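Local coordinates for DUF5636 domain-containing protein (Legionella pneumophila subsp. pneumophila str. Philadelphia 1, PDB 4RD8), which is of unknown function and belongs to the DUF5636 family, folding as a compact, mostly helical single chain, at residues 21-30 and 159-167; 29-37 and 141-152. The protein carries 3 engineered substitutions. All blocks are in the same frame, centred on the assembly; numbering follows the deposited sequence.

Contact 1. Residues 21-30 and 159-167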
loop_
_atom_site.group_PDB
_atom_site.type_symbol
_atom_site.label_atom_id
_atom_site.label_comp_id
_atom_site.label_asym_id
_atom_site.label_seq_id
_atom_site.Cartn_x
_atom_site.Cartn_y
_atom_site.Cartn_z
ATOM N N LEU A 21 18.871 8.949 -6.131
ATOM C CA LEU A 21 18.296 7.787 -5.461
ATOM C C LEU A 21 19.176 6.557 -5.652
ATOM O O LEU A 21 19.292 5.729 -4.750
ATOM C CB LEU A 21 16.861 7.511 -5.920
ATOM C CG LEU A 21 15.777 8.448 -5.373
ATOM C CD1 LEU A 21 14.392 7.989 -5.831
ATOM C CD2 LEU A 21 15.854 8.550 -3.841
ATOM N N LEU A 22 19.809 6.457 -6.820
ATOM C CA LEU A 22 20.708 5.345 -7.116
ATOM C C LEU A 22 21.888 5.305 -6.154
ATOM O O LEU A 22 22.437 4.234 -5.882
ATOM C CB LEU A 22 21.236 5.446 -8.547
ATOM C CG LEU A 22 22.121 4.275 -8.969
ATOM C CD1 LEU A 22 21.397 2.963 -8.686
ATOM C CD2 LEU A 22 22.499 4.376 -10.436
ATOM N N GLN A 23 22.267 6.475 -5.643
ATOM C CA GLN A 23 23.418 6.587 -4.750
ATOM C C GLN A 23 22.997 6.666 -3.290
ATOM O O GLN A 23 23.845 6.809 -2.397
ATOM C CB GLN A 23 24.264 7.814 -5.104
ATOM C CG GLN A 23 24.734 7.867 -6.562
ATOM C CD GLN A 23 25.450 6.599 -7.015
ATOM O OE1 GLN A 23 26.121 5.928 -6.224
ATOM N NE2 GLN A 23 25.315 6.270 -8.297
ATOM N N ASN A 24 21.692 6.584 -3.060
ATOM C CA ASN A 24 21.134 6.730 -1.726
ATOM C C ASN A 24 20.987 5.357 -1.079
ATOM O O ASN A 24 19.946 4.721 -1.197
ATOM C CB ASN A 24 19.778 7.441 -1.815
ATOM C CG ASN A 24 19.257 7.890 -0.465
ATOM O OD1 ASN A 24 19.375 7.174 0.525
ATOM N ND2 ASN A 24 18.663 9.084 -0.422
ATOM N N GLU A 25 22.034 4.903 -0.398
ATOM C CA GLU A 25 22.013 3.571 0.205
ATOM C C GLU A 25 20.891 3.357 1.234
ATOM O O GLU A 25 20.270 2.290 1.247
ATOM C CB GLU A 25 23.385 3.197 0.782
ATOM C CG GLU A 25 24.513 3.171 -0.262
ATOM C CD GLU A 25 24.349 2.079 -1.324
ATOM O OE1 GLU A 25 23.485 1.186 -1.171
ATOM O OE2 GLU A 25 25.102 2.111 -2.324
ATOM N N PRO A 26 20.624 4.355 2.102
ATOM C CA PRO A 26 19.517 4.112 3.036
ATOM C C PRO A 26 18.179 3.924 2.321
ATOM O O PRO A 26 17.376 3.091 2.753
ATOM C CB PRO A 26 19.506 5.380 3.894
ATOM C CG PRO A 26 20.957 5.811 3.910
ATOM C CD PRO A 26 21.416 5.541 2.492
ATOM N N PHE A 27 17.950 4.667 1.241
ATOM C CA PHE A 27 16.720 4.503 0.476
ATOM C C PHE A 27 16.645 3.107 -0.124
ATOM O O PHE A 27 15.604 2.446 -0.051
ATOM C CB PHE A 27 16.623 5.543 -0.632
ATOM C CG PHE A 27 15.438 5.352 -1.536
ATOM C CD1 PHE A 27 14.151 5.628 -1.086
ATOM C CD2 PHE A 27 15.607 4.912 -2.840
ATOM C CE1 PHE A 27 13.055 5.473 -1.922
ATOM C CE2 PHE A 27 14.519 4.740 -3.679
ATOM C CZ PHE A 27 13.237 5.021 -3.225
ATOM N N ILE A 28 17.751 2.669 -0.719
ATOM C CA ILE A 28 17.812 1.365 -1.360
ATOM C C ILE A 28 17.537 0.278 -0.334
ATOM O O ILE A 28 16.816 -0.677 -0.614
ATOM C CB ILE A 28 19.189 1.124 -2.031
ATOM C CG1 ILE A 28 19.381 2.085 -3.207
ATOM C CG2 ILE A 28 19.317 -0.316 -2.508
ATOM C CD1 ILE A 28 20.819 2.148 -3.738
ATOM N N GLN A 29 18.114 0.427 0.857
ATOM C CA GLN A 29 17.912 -0.544 1.931
ATOM C C GLN A 29 16.439 -0.599 2.347
ATOM O O GLN A 29 15.886 -1.683 2.532
ATOM C CB GLN A 29 18.796 -0.216 3.134
ATOM C CG GLN A 29 18.564 -1.110 4.359
ATOM C CD GLN A 29 18.945 -2.570 4.134
ATOM O OE1 GLN A 29 19.545 -2.925 3.117
ATOM N NE2 GLN A 29 18.604 -3.424 5.099
ATOM N N LEU A 30 15.805 0.568 2.466
ATOM C CA LEU A 30 14.396 0.629 2.845
ATOM C C LEU A 30 13.520 -0.074 1.809
ATOM O O LEU A 30 12.620 -0.837 2.172
ATOM C CB LEU A 30 13.953 2.081 3.052
ATOM C CG LEU A 30 14.580 2.800 4.262
ATOM C CD1 LEU A 30 14.163 4.263 4.275
ATOM C CD2 LEU A 30 14.202 2.132 5.580
ATOM N N ASP A 159 7.646 10.568 3.662
ATOM C CA ASP A 159 8.726 11.382 3.115
ATOM C C ASP A 159 9.946 10.566 2.668
ATOM O O ASP A 159 10.539 10.854 1.628
ATOM C CB ASP A 159 9.185 12.438 4.127
ATOM C CG ASP A 159 8.152 13.532 4.349
ATOM O OD1 ASP A 159 7.149 13.582 3.613
ATOM O OD2 ASP A 159 8.357 14.356 5.261
ATOM N N ARG A 160 10.334 9.573 3.461
ATOM C CA ARG A 160 11.575 8.841 3.188
ATOM C C ARG A 160 11.446 7.767 2.111
ATOM O O ARG A 160 12.445 7.342 1.526
ATOM C CB ARG A 160 12.114 8.198 4.462
ATOM C CG ARG A 160 12.682 9.189 5.448
ATOM C CD ARG A 160 13.365 8.464 6.577
ATOM N NE ARG A 160 13.774 9.388 7.630
ATOM C CZ ARG A 160 14.853 9.227 8.391
ATOM N NH1 ARG A 160 15.645 8.181 8.208
ATOM N NH2 ARG A 160 15.138 10.119 9.331
ATOM N N ILE A 161 10.226 7.293 1.888
ATOM C CA ILE A 161 10.017 6.211 0.930
ATOM C C ILE A 161 8.978 6.529 -0.151
ATOM O O ILE A 161 9.311 6.649 -1.339
ATOM C CB ILE A 161 9.640 4.885 1.642
ATOM C CG1 ILE A 161 10.628 4.576 2.786
ATOM C CG2 ILE A 161 9.650 3.748 0.647
ATOM C CD1 ILE A 161 10.104 3.521 3.774
ATOM N N TYR A 162 7.722 6.661 0.255
ATOM C CA TYR A 162 6.615 6.827 -0.695
ATOM C C TYR A 162 6.802 7.981 -1.679
ATOM O O TYR A 162 6.681 7.798 -2.884
ATOM C CB TYR A 162 5.311 7.008 0.070
ATOM C CG TYR A 162 4.065 7.133 -0.792
ATOM C CD1 TYR A 162 3.421 6.003 -1.284
ATOM C CD2 TYR A 162 3.513 8.366 -1.067
ATOM C CE1 TYR A 162 2.254 6.111 -2.043
ATOM C CE2 TYR A 162 2.349 8.489 -1.836
ATOM C CZ TYR A 162 1.727 7.348 -2.317
ATOM O OH TYR A 162 0.570 7.481 -3.067
ATOM N N LYS A 163 7.098 9.174 -1.178
ATOM C CA LYS A 163 7.237 10.332 -2.065
ATOM C C LYS A 163 8.318 10.140 -3.096
ATOM O O LYS A 163 8.201 10.632 -4.214
ATOM C CB LYS A 163 7.498 11.628 -1.281
ATOM C CG LYS A 163 6.321 12.086 -0.415
ATOM C CD LYS A 163 6.661 13.420 0.259
ATOM C CE LYS A 163 5.498 13.984 1.038
ATOM N NZ LYS A 163 5.901 15.268 1.692
ATOM N N LYS A 164 9.367 9.415 -2.729
ATOM C CA LYS A 164 10.479 9.229 -3.643
ATOM C C LYS A 164 10.115 8.306 -4.786
ATOM O O LYS A 164 10.775 8.328 -5.824
ATOM C CB LYS A 164 11.747 8.773 -2.894
ATOM C CG LYS A 164 12.124 9.760 -1.789
ATOM C CD LYS A 164 13.514 9.538 -1.190
ATOM C CE LYS A 164 13.780 10.562 -0.087
ATOM N NZ LYS A 164 15.159 10.483 0.496
ATOM N N LEU A 165 9.047 7.532 -4.611
ATOM C CA LEU A 165 8.545 6.665 -5.678
ATOM C C LEU A 165 7.932 7.472 -6.815
ATOM O O LEU A 165 7.750 6.962 -7.923
ATOM C CB LEU A 165 7.525 5.648 -5.147
ATOM C CG LEU A 165 8.050 4.676 -4.092
ATOM C CD1 LEU A 165 6.919 3.735 -3.629
ATOM C CD2 LEU A 165 9.240 3.873 -4.632
ATOM N N GLY A 166 7.631 8.741 -6.549
ATOM C CA GLY A 166 7.121 9.629 -7.575
ATOM C C GLY A 166 8.185 10.532 -8.176
ATOM O O GLY A 166 7.900 11.356 -9.041
ATOM N N HIS A 167 9.413 10.411 -7.687
ATOM C CA HIS A 167 10.514 11.209 -8.200
ATOM C C HIS A 167 11.047 10.527 -9.446
ATOM O O HIS A 167 11.097 9.298 -9.515
ATOM C CB HIS A 167 11.637 11.318 -7.164
ATOM C CG HIS A 167 12.650 12.359 -7.483
ATOM N ND1 HIS A 167 13.651 12.181 -8.422
ATOM C CD2 HIS A 167 12.841 13.614 -6.981
ATOM C CE1 HIS A 167 14.399 13.266 -8.484
ATOM N NE2 HIS A 167 13.930 14.145 -7.620
#
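Helix-to-helix packing in an all-alpha fold brings Leu21 of helix 19-22 and Phe27 and Leu30 of helix 25-38 onto Arg160 and Ile161 of helix 157-162 and Lys164 just beyond in the chain. No hydrogen bond crosses the interface, and side-chain shape does the work. Phe27, with CG anti to the backbone N (chi1 175°), sends its ring edge-first at the main chain: CD1 lies 3.6 Å from Arg160 O, and CE1 4.0 Å from Ile161 O, both carbonyls near the ring plane. Leu21 CD2 covers one face of the ring toward the rim. The extended aliphatic chain of Lys164 runs alongside both, passing Phe27 in the opposite direction and crossing Leu21 at a slant; its CB is 3.7 Å from Phe27 CE1 and its CD 3.7 Å from Leu21 CD2. It thus contributes methylenes to an apolar surface, while NZ ends near Asn24 ND2 without a bond between them. Asn24 is the N-cap of helix 25-38, its OD1 accepting from Phe27 N at 3.0 Å with the donor above the carbonyl plane; its ND2 bonds to Glu20 OE1. Phe27 thus gives its N-H to the cap and its ring to the contact. Trp135 of helix 130-144 also touches Ile161 and Leu165. One turn beyond Phe27, Leu30 crosses Ile161 at about a right angle, CD1 to CG1 at 3.8 Å.

Contact 2. Residues 29-37 and 141-152. Unlike the reference sequence in segment 141-152: Arg142 (reference Gln).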
loop_
_atom_site.group_PDB
_atom_site.type_symbol
_atom_site.label_atom_id
_atom_site.label_comp_id
_atom_site.label_asym_id
_atom_site.label_seq_id
_atom_site.Cartn_x
_atom_site.Cartn_y
_atom_site.Cartn_z
ATOM N N GLN A 29 18.114 0.427 0.857
ATOM C CA GLN A 29 17.912 -0.544 1.931
ATOM C C GLN A 29 16.439 -0.599 2.347
ATOM O O GLN A 29 15.886 -1.683 2.532
ATOM C CB GLN A 29 18.796 -0.216 3.134
ATOM C CG GLN A 29 18.564 -1.110 4.359
ATOM C CD GLN A 29 18.945 -2.570 4.134
ATOM O OE1 GLN A 29 19.545 -2.925 3.117
ATOM N NE2 GLN A 29 18.604 -3.424 5.099
ATOM N N LEU A 30 15.805 0.568 2.466
ATOM C CA LEU A 30 14.396 0.629 2.845
ATOM C C LEU A 30 13.520 -0.074 1.809
ATOM O O LEU A 30 12.620 -0.837 2.172
ATOM C CB LEU A 30 13.953 2.081 3.052
ATOM C CG LEU A 30 14.580 2.800 4.262
ATOM C CD1 LEU A 30 14.163 4.263 4.275
ATOM C CD2 LEU A 30 14.202 2.132 5.580
ATOM N N CYS A 31 13.787 0.166 0.528
ATOM C CA CYS A 31 13.017 -0.487 -0.535
ATOM C C CYS A 31 13.228 -1.994 -0.537
ATOM O O CYS A 31 12.296 -2.761 -0.790
ATOM C CB CYS A 31 13.387 0.075 -1.912
ATOM S SG CYS A 31 12.870 1.785 -2.176
ATOM N N THR A 32 14.464 -2.410 -0.286
ATOM C CA THR A 32 14.803 -3.818 -0.278
ATOM C C THR A 32 14.047 -4.527 0.838
ATOM O O THR A 32 13.527 -5.626 0.640
ATOM C CB THR A 32 16.312 -4.006 -0.113
ATOM O OG1 THR A 32 16.974 -3.377 -1.216
ATOM C CG2 THR A 32 16.675 -5.478 -0.068
ATOM N N LYS A 33 13.964 -3.887 2.002
ATOM C CA LYS A 33 13.226 -4.459 3.127
ATOM C C LYS A 33 11.733 -4.608 2.790
ATOM O O LYS A 33 11.127 -5.644 3.085
ATOM C CB LYS A 33 13.437 -3.613 4.390
ATOM C CG LYS A 33 14.881 -3.600 4.890
ATOM C CD LYS A 33 15.317 -4.962 5.391
ATOM C CE LYS A 33 14.701 -5.292 6.741
ATOM N NZ LYS A 33 15.343 -4.533 7.849
ATOM N N ILE A 34 11.161 -3.586 2.160
ATOM C CA ILE A 34 9.757 -3.627 1.739
ATOM C C ILE A 34 9.521 -4.751 0.740
ATOM O O ILE A 34 8.564 -5.512 0.870
ATOM C CB ILE A 34 9.310 -2.276 1.153
ATOM C CG1 ILE A 34 9.237 -1.247 2.280
ATOM C CG2 ILE A 34 7.965 -2.398 0.449
ATOM C CD1 ILE A 34 8.932 0.157 1.800
ATOM N N GLU A 35 10.412 -4.869 -0.240
ATOM C CA GLU A 35 10.277 -5.895 -1.269
ATOM C C GLU A 35 10.326 -7.271 -0.624
ATOM O O GLU A 35 9.539 -8.153 -0.955
ATOM C CB GLU A 35 11.395 -5.764 -2.309
ATOM C CG GLU A 35 11.199 -6.611 -3.548
ATOM C CD GLU A 35 12.459 -6.708 -4.381
ATOM O OE1 GLU A 35 13.553 -6.811 -3.782
ATOM O OE2 GLU A 35 12.360 -6.678 -5.629
ATOM N N ASN A 36 11.247 -7.446 0.318
ATOM C CA ASN A 36 11.427 -8.735 0.967
ATOM C C ASN A 36 10.253 -9.097 1.873
ATOM O O ASN A 36 9.956 -10.273 2.067
ATOM C CB ASN A 36 12.741 -8.760 1.754
ATOM C CG ASN A 36 13.957 -8.886 0.856
ATOM O OD1 ASN A 36 13.851 -9.309 -0.297
ATOM N ND2 ASN A 36 15.123 -8.528 1.385
ATOM N N TYR A 37 9.605 -8.075 2.424
ATOM C CA TYR A 37 8.442 -8.255 3.285
ATOM C C TYR A 37 7.223 -8.664 2.452
ATOM O O TYR A 37 6.585 -9.676 2.723
ATOM C CB TYR A 37 8.173 -6.971 4.095
ATOM C CG TYR A 37 6.806 -6.934 4.757
ATOM C CD1 TYR A 37 6.486 -7.805 5.792
ATOM C CD2 TYR A 37 5.838 -6.034 4.336
ATOM C CE1 TYR A 37 5.234 -7.776 6.394
ATOM C CE2 TYR A 37 4.587 -5.999 4.922
ATOM C CZ TYR A 37 4.291 -6.865 5.952
ATOM O OH TYR A 37 3.047 -6.831 6.531
ATOM N N LYS A 141 3.633 -3.179 9.836
ATOM C CA LYS A 141 4.823 -3.994 10.081
ATOM C C LYS A 141 5.869 -3.177 10.842
ATOM O O LYS A 141 6.416 -3.644 11.840
ATOM C CB LYS A 141 5.405 -4.521 8.763
ATOM C CG LYS A 141 6.670 -5.363 8.918
ATOM C CD LYS A 141 6.451 -6.583 9.779
ATOM C CE LYS A 141 7.674 -7.496 9.726
ATOM N NZ LYS A 141 7.454 -8.754 10.481
ATOM N N ARG A 142 6.119 -1.950 10.390
ATOM C CA ARG A 142 7.127 -1.102 11.045
ATOM C C ARG A 142 6.743 -0.766 12.488
ATOM O O ARG A 142 7.608 -0.712 13.373
ATOM C CB ARG A 142 7.389 0.168 10.217
ATOM C CG ARG A 142 8.514 1.051 10.766
ATOM C CD ARG A 142 7.965 2.049 11.762
ATOM N NE ARG A 142 8.995 2.735 12.543
ATOM C CZ ARG A 142 9.287 2.480 13.814
ATOM N NH1 ARG A 142 8.654 1.516 14.480
ATOM N NH2 ARG A 142 10.228 3.191 14.424
ATOM N N LYS A 143 5.455 -0.546 12.734
ATOM C CA LYS A 143 4.997 -0.290 14.099
ATOM C C LYS A 143 5.229 -1.501 14.991
ATOM O O LYS A 143 5.529 -1.363 16.180
ATOM C CB LYS A 143 3.521 0.132 14.119
ATOM C CG LYS A 143 3.246 1.458 13.413
ATOM C CD LYS A 143 1.769 1.823 13.488
ATOM C CE LYS A 143 1.352 2.136 14.917
ATOM N NZ LYS A 143 -0.135 2.154 15.076
ATOM N N LYS A 144 5.112 -2.696 14.416
ATOM C CA LYS A 144 5.338 -3.922 15.179
ATOM C C LYS A 144 6.836 -4.142 15.375
ATOM O O LYS A 144 7.293 -4.452 16.470
ATOM C CB LYS A 144 4.726 -5.133 14.456
ATOM C CG LYS A 144 4.835 -6.459 15.207
ATOM C CD LYS A 144 3.719 -6.619 16.235
ATOM C CE LYS A 144 3.850 -7.935 17.004
ATOM N N ASP A 145 7.592 -3.946 14.302
ATOM C CA ASP A 145 9.003 -4.291 14.267
ATOM C C ASP A 145 9.781 -3.130 13.670
ATOM O O ASP A 145 9.832 -2.983 12.451
ATOM C CB ASP A 145 9.183 -5.537 13.403
ATOM C CG ASP A 145 10.636 -5.940 13.238
ATOM O OD1 ASP A 145 11.494 -5.447 14.000
ATOM O OD2 ASP A 145 10.920 -6.763 12.341
ATOM N N SER A 146 10.372 -2.295 14.521
ATOM C CA SER A 146 11.059 -1.094 14.041
ATOM C C SER A 146 12.215 -1.406 13.094
ATOM O O SER A 146 12.504 -0.623 12.189
ATOM C CB SER A 146 11.574 -0.256 15.210
ATOM O OG SER A 146 12.485 -0.994 16.001
ATOM N N SER A 147 12.868 -2.545 13.312
ATOM C CA SER A 147 14.015 -2.950 12.495
ATOM C C SER A 147 13.657 -3.167 11.030
ATOM O O SER A 147 14.525 -3.118 10.164
ATOM C CB SER A 147 14.681 -4.204 13.073
ATOM O OG SER A 147 13.875 -5.357 12.898
ATOM N N PHE A 148 12.382 -3.416 10.769
ATOM C CA PHE A 148 11.898 -3.590 9.406
ATOM C C PHE A 148 12.289 -2.409 8.526
ATOM O O PHE A 148 12.793 -2.590 7.418
ATOM C CB PHE A 148 10.382 -3.775 9.416
ATOM C CG PHE A 148 9.740 -3.672 8.060
ATOM C CD1 PHE A 148 10.206 -4.429 6.995
ATOM C CD2 PHE A 148 8.651 -2.840 7.857
ATOM C CE1 PHE A 148 9.612 -4.345 5.756
ATOM C CE2 PHE A 148 8.040 -2.752 6.614
ATOM C CZ PHE A 148 8.524 -3.509 5.560
ATOM N N LEU A 149 12.065 -1.195 9.018
ATOM C CA LEU A 149 12.439 -0.008 8.249
ATOM C C LEU A 149 13.613 0.717 8.901
ATOM O O LEU A 149 13.673 1.950 8.899
ATOM C CB LEU A 149 11.247 0.924 8.020
ATOM C CG LEU A 149 10.098 0.312 7.209
ATOM C CD1 LEU A 149 8.980 1.331 6.923
ATOM C CD2 LEU A 149 10.638 -0.290 5.895
ATOM N N GLU A 150 14.535 -0.071 9.452
ATOM C CA GLU A 150 15.811 0.437 9.948
ATOM C C GLU A 150 15.605 1.528 11.000
ATOM O O GLU A 150 16.409 2.455 11.122
ATOM C CB GLU A 150 16.675 0.941 8.789
ATOM C CG GLU A 150 16.746 -0.047 7.616
ATOM C CD GLU A 150 17.474 -1.328 7.967
ATOM O OE1 GLU A 150 18.505 -1.261 8.674
ATOM O OE2 GLU A 150 17.022 -2.407 7.530
ATOM N N ASN A 151 14.516 1.391 11.755
ATOM C CA ASN A 151 14.199 2.286 12.867
ATOM C C ASN A 151 13.982 3.746 12.473
ATOM O O ASN A 151 14.230 4.652 13.281
ATOM C CB ASN A 151 15.257 2.190 13.970
ATOM C CG ASN A 151 14.706 2.564 15.327
ATOM O OD1 ASN A 151 13.496 2.499 15.553
ATOM N ND2 ASN A 151 15.583 2.971 16.232
ATOM N N ILE A 152 13.532 3.984 11.244
ATOM C CA ILE A 152 13.091 5.327 10.877
ATOM C C ILE A 152 11.815 5.608 11.674
ATOM O O ILE A 152 11.096 4.672 12.038
ATOM C CB ILE A 152 12.843 5.515 9.354
ATOM C CG1 ILE A 152 11.668 4.668 8.863
ATOM C CG2 ILE A 152 14.102 5.199 8.560
ATOM C CD1 ILE A 152 11.208 5.047 7.454
HETATM O O HOH W 1 14.179 -6.451 10.104
#
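Lys33 and Glu150 form the polar centre of this contact, a salt bridge of 2.7 Å from NZ to OE2. Bends at three successive torsions curl the lysine chain back over Phe148 O, so that NZ also donates to Ser147 O at 2.8 Å and more weakly to Phe148 O. On the other face of the carboxylate plane Gln29 NE2 reaches the same OE2 at 3.1 Å; the bond is nearly straight (177°), and amide and carboxylate planes stand 82° apart. Two donors thus fix Glu150, while a water joins Lys33 NZ to Ser147 OG, itself bonded to Asp145 OD1. Beside these polar groups the contact turns apolar. Leu30 CD2 lies 3.4 Å from Leu149 O and also meets Leu149 CB and Ile152 CG2. The Phe148 ring presents an edge to Lys33 O, CE1 lying 3.3 Å from it, and pairs obliquely with the Tyr37 ring, centroids 5.1 Å apart and planes at 57°. Lys141 CG lies over a face of the Tyr37 ring, 4.0 Å from its centroid in a CH-pi contact, and also over one face of Phe148, with Leu149 CD2 on the opposite face. Ile34 CG1 touches Phe148 CZ and Leu149 CD2. Farther out, Tyr37 OH bonds to Gln47 of helix 41-61. A type I' beta turn from Leu149 to Ile152 presents the carboxylate, in the loop after helix 130-144 that docks alongside helix 25-38.

Helix 25-38 serves both contacts: its start packs in contact 1 and its later turns in contact 2, with Gln29 and Leu30 common to the two. Contact 2 is nested inside the chain loop closed by contact 1, and their centres lie about 13 Å apart. Contact 1 is the more buried, and no hydrogen bond spans it. Contact 2 is only partly buried and adds a salt bridge, hydrogen bonds and a bridging water to its apolar base. The two hydrophobic layers are continuous, since Ile161 of contact 1 packs against Ile34, Leu149 and Ile152 of contact 2. As a worked example, one helix pairs with apolar side chains in both contacts and adds charged partners where contact 2 opens to solvent.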